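Local coordinates for protein CCN family member 3 (Rattus norvegicus, PDB 5NB8) that acts as a secreted, integrin- and Notch-binding matricellular growth factor regulating adhesion, proliferation and differentiation, and is represented here by its von Willebrand factor C domain, at residues A[20-23]-A[24-27]. Residues are numbered along the deposited sequence; the frame is centred on the assembly and turned at random.
Sequences EPNC and QYHC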
ATOM      1  N   GLU A  20       6.184  -3.578   7.081  1.00 38.92           N
ATOM      2  CA  GLU A  20       5.510  -2.456   6.429  1.00 47.43           C
ATOM      3  C   GLU A  20       6.562  -1.550   5.809  1.00 40.76           C
ATOM      4  O   GLU A  20       7.302  -0.868   6.549  1.00 45.79           O
ATOM      5  CB  GLU A  20       4.655  -1.685   7.427  1.00 61.14           C
ATOM      6  CG  GLU A  20       3.808  -2.585   8.291  1.00 80.84           C
ATOM      7  CD  GLU A  20       3.162  -1.835   9.426  1.00 99.73           C
ATOM      8  OE1 GLU A  20       3.064  -0.592   9.325  1.00105.20           O
ATOM      9  OE2 GLU A  20       2.761  -2.486  10.416  1.00107.23           O
ATOM     10  N   PRO A  21       6.691  -1.513   4.484  1.00 37.08           N
ATOM     11  CA  PRO A  21       7.674  -0.596   3.897  1.00 37.30           C
ATOM     12  C   PRO A  21       7.241   0.856   4.032  1.00 49.90           C
ATOM     13  O   PRO A  21       8.098   1.746   4.071  1.00 49.77           O
ATOM     14  CB  PRO A  21       7.751  -1.045   2.436  1.00 30.87           C
ATOM     15  CG  PRO A  21       6.372  -1.625   2.152  1.00 39.00           C
ATOM     16  CD  PRO A  21       5.897  -2.226   3.467  1.00 36.94           C
ATOM     17  N   ASN A  22       5.936   1.102   4.119  1.00 43.43           N
ATOM     18  CA  ASN A  22       5.358   2.400   4.461  1.00 44.81           C
ATOM     19  C   ASN A  22       4.000   2.125   5.099  1.00 43.98           C
ATOM     20  O   ASN A  22       3.564   0.972   5.185  1.00 46.22           O
ATOM     21  CB  ASN A  22       5.256   3.312   3.226  1.00 42.10           C
ATOM     22  CG  ASN A  22       4.531   2.642   2.064  1.00 44.42           C
ATOM     23  OD1 ASN A  22       3.407   2.153   2.214  1.00 48.62           O
ATOM     24  ND2 ASN A  22       5.188   2.572   0.916  1.00 47.13           N
ATOM     25  N   CYS A  23       3.318   3.189   5.543  1.00 34.24           N
ATOM     26  CA  CYS A  23       2.026   3.041   6.214  1.00 32.23           C
ATOM     27  C   CYS A  23       0.930   2.518   5.294  1.00 35.74           C
ATOM     28  O   CYS A  23      -0.112   2.064   5.782  1.00 36.66           O
ATOM     29  CB  CYS A  23       1.591   4.384   6.825  1.00 44.55           C
ATOM     30  SG  CYS A  23       1.127   5.630   5.588  1.00 49.75           S
ATOM     31  N   GLN A  24       1.139   2.551   3.982  1.00 34.13           N
ATOM     32  CA  GLN A  24       0.105   2.173   3.032  1.00 32.41           C
ATOM     33  C   GLN A  24       0.093   0.687   2.686  1.00 38.36           C
ATOM     34  O   GLN A  24      -0.868   0.228   2.057  1.00 40.82           O
ATOM     35  CB  GLN A  24       0.262   3.000   1.754  1.00 34.94           C
ATOM     36  CG  GLN A  24       0.117   4.513   2.015  1.00 40.80           C
ATOM     37  CD  GLN A  24      -0.128   5.295   0.751  1.00 45.83           C
ATOM     38  OE1 GLN A  24      -0.034   4.747  -0.345  1.00 56.76           O
ATOM     39  NE2 GLN A  24      -0.462   6.577   0.889  1.00 55.13           N
ATOM     40  N   TYR A  25       1.111  -0.084   3.069  1.00 32.48           N
ATOM     41  CA  TYR A  25       1.178  -1.481   2.636  1.00 37.28           C
ATOM     42  C   TYR A  25       1.620  -2.407   3.763  1.00 37.74           C
ATOM     43  O   TYR A  25       2.385  -2.021   4.647  1.00 36.56           O
ATOM     44  CB  TYR A  25       2.111  -1.637   1.433  1.00 33.50           C
ATOM     45  CG  TYR A  25       1.400  -1.300   0.151  1.00 38.68           C
ATOM     46  CD1 TYR A  25       1.374  -0.001  -0.332  1.00 43.16           C
ATOM     47  CD2 TYR A  25       0.717  -2.275  -0.557  1.00 37.49           C
ATOM     48  CE1 TYR A  25       0.704   0.317  -1.504  1.00 47.61           C
ATOM     49  CE2 TYR A  25       0.036  -1.967  -1.723  1.00 47.54           C
ATOM     50  CZ  TYR A  25       0.034  -0.662  -2.187  1.00 48.92           C
ATOM     51  OH  TYR A  25      -0.633  -0.351  -3.345  1.00 61.27           O
ATOM     52  N   HIS A  26       1.116  -3.641   3.715  1.00 39.49           N
ATOM     53  CA  HIS A  26       1.489  -4.707   4.637  1.00 36.11           C
ATOM     54  C   HIS A  26       2.019  -5.866   3.803  1.00 33.76           C
ATOM     55  O   HIS A  26       1.312  -6.360   2.920  1.00 32.19           O
ATOM     56  CB  HIS A  26       0.285  -5.142   5.473  1.00 47.69           C
ATOM     57  CG  HIS A  26       0.571  -6.247   6.440  1.00 69.29           C
ATOM     58  ND1 HIS A  26       1.239  -6.042   7.628  1.00 76.39           N
ATOM     59  CD2 HIS A  26       0.259  -7.565   6.408  1.00 76.66           C
ATOM     60  CE1 HIS A  26       1.340  -7.188   8.278  1.00 77.66           C
ATOM     61  NE2 HIS A  26       0.751  -8.128   7.560  1.00 76.06           N
ATOM     62  N   CYS A  27       3.251  -6.298   4.083  1.00 32.61           N
ATOM     63  CA  CYS A  27       3.954  -7.268   3.253  1.00 36.63           C
ATOM     64  C   CYS A  27       4.314  -8.507   4.056  1.00 35.16           C
ATOM     65  O   CYS A  27       4.590  -8.434   5.254  1.00 34.81           O
ATOM     66  CB  CYS A  27       5.236  -6.673   2.645  1.00 38.23           C
ATOM     67  SG  CYS A  27       4.947  -5.199   1.599  1.00 36.76           S
TER
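N22 to Y25 form a type I beta turn, closed by a weak hydrogen bond from Y25 N to N22 O (3.4 Å), and the chain leaves it as the strand that starts at Y25. The N22 side chain adds a second bond across the turn: with CG set between the backbone N and the carbonyl carbon (chi1 53°), OD1 accepts a hydrogen bond from Q24 N (2.9 Å), the N lying 17° from the plane of the side-chain carbonyl and the N-H bent to 136°. This is an Asx turn laid over the beta turn, and the same OD1 also lies at the edge of the Y25 ring, 3.9 Å from CD1. The loop links strands 18-19 and 25-30 of the three-stranded antiparallel sheet in the N-terminal half of the VWC domain. Farther back, the P21 ring packs against the strand, CD 3.6 Å from C27 SG and CG 4.3 Å from Y25 CB, while E20 CB rests on Y25 O (3.6 Å). E20 CG approaches the H26 ring edge, and OE1 salt-bridges R39. Disulfides join C23 to C63 and C27 to C36. The extended Q24 chain leads away from the turn, its NE2 hydrogen-bonded to E65 OE2 and C63 O.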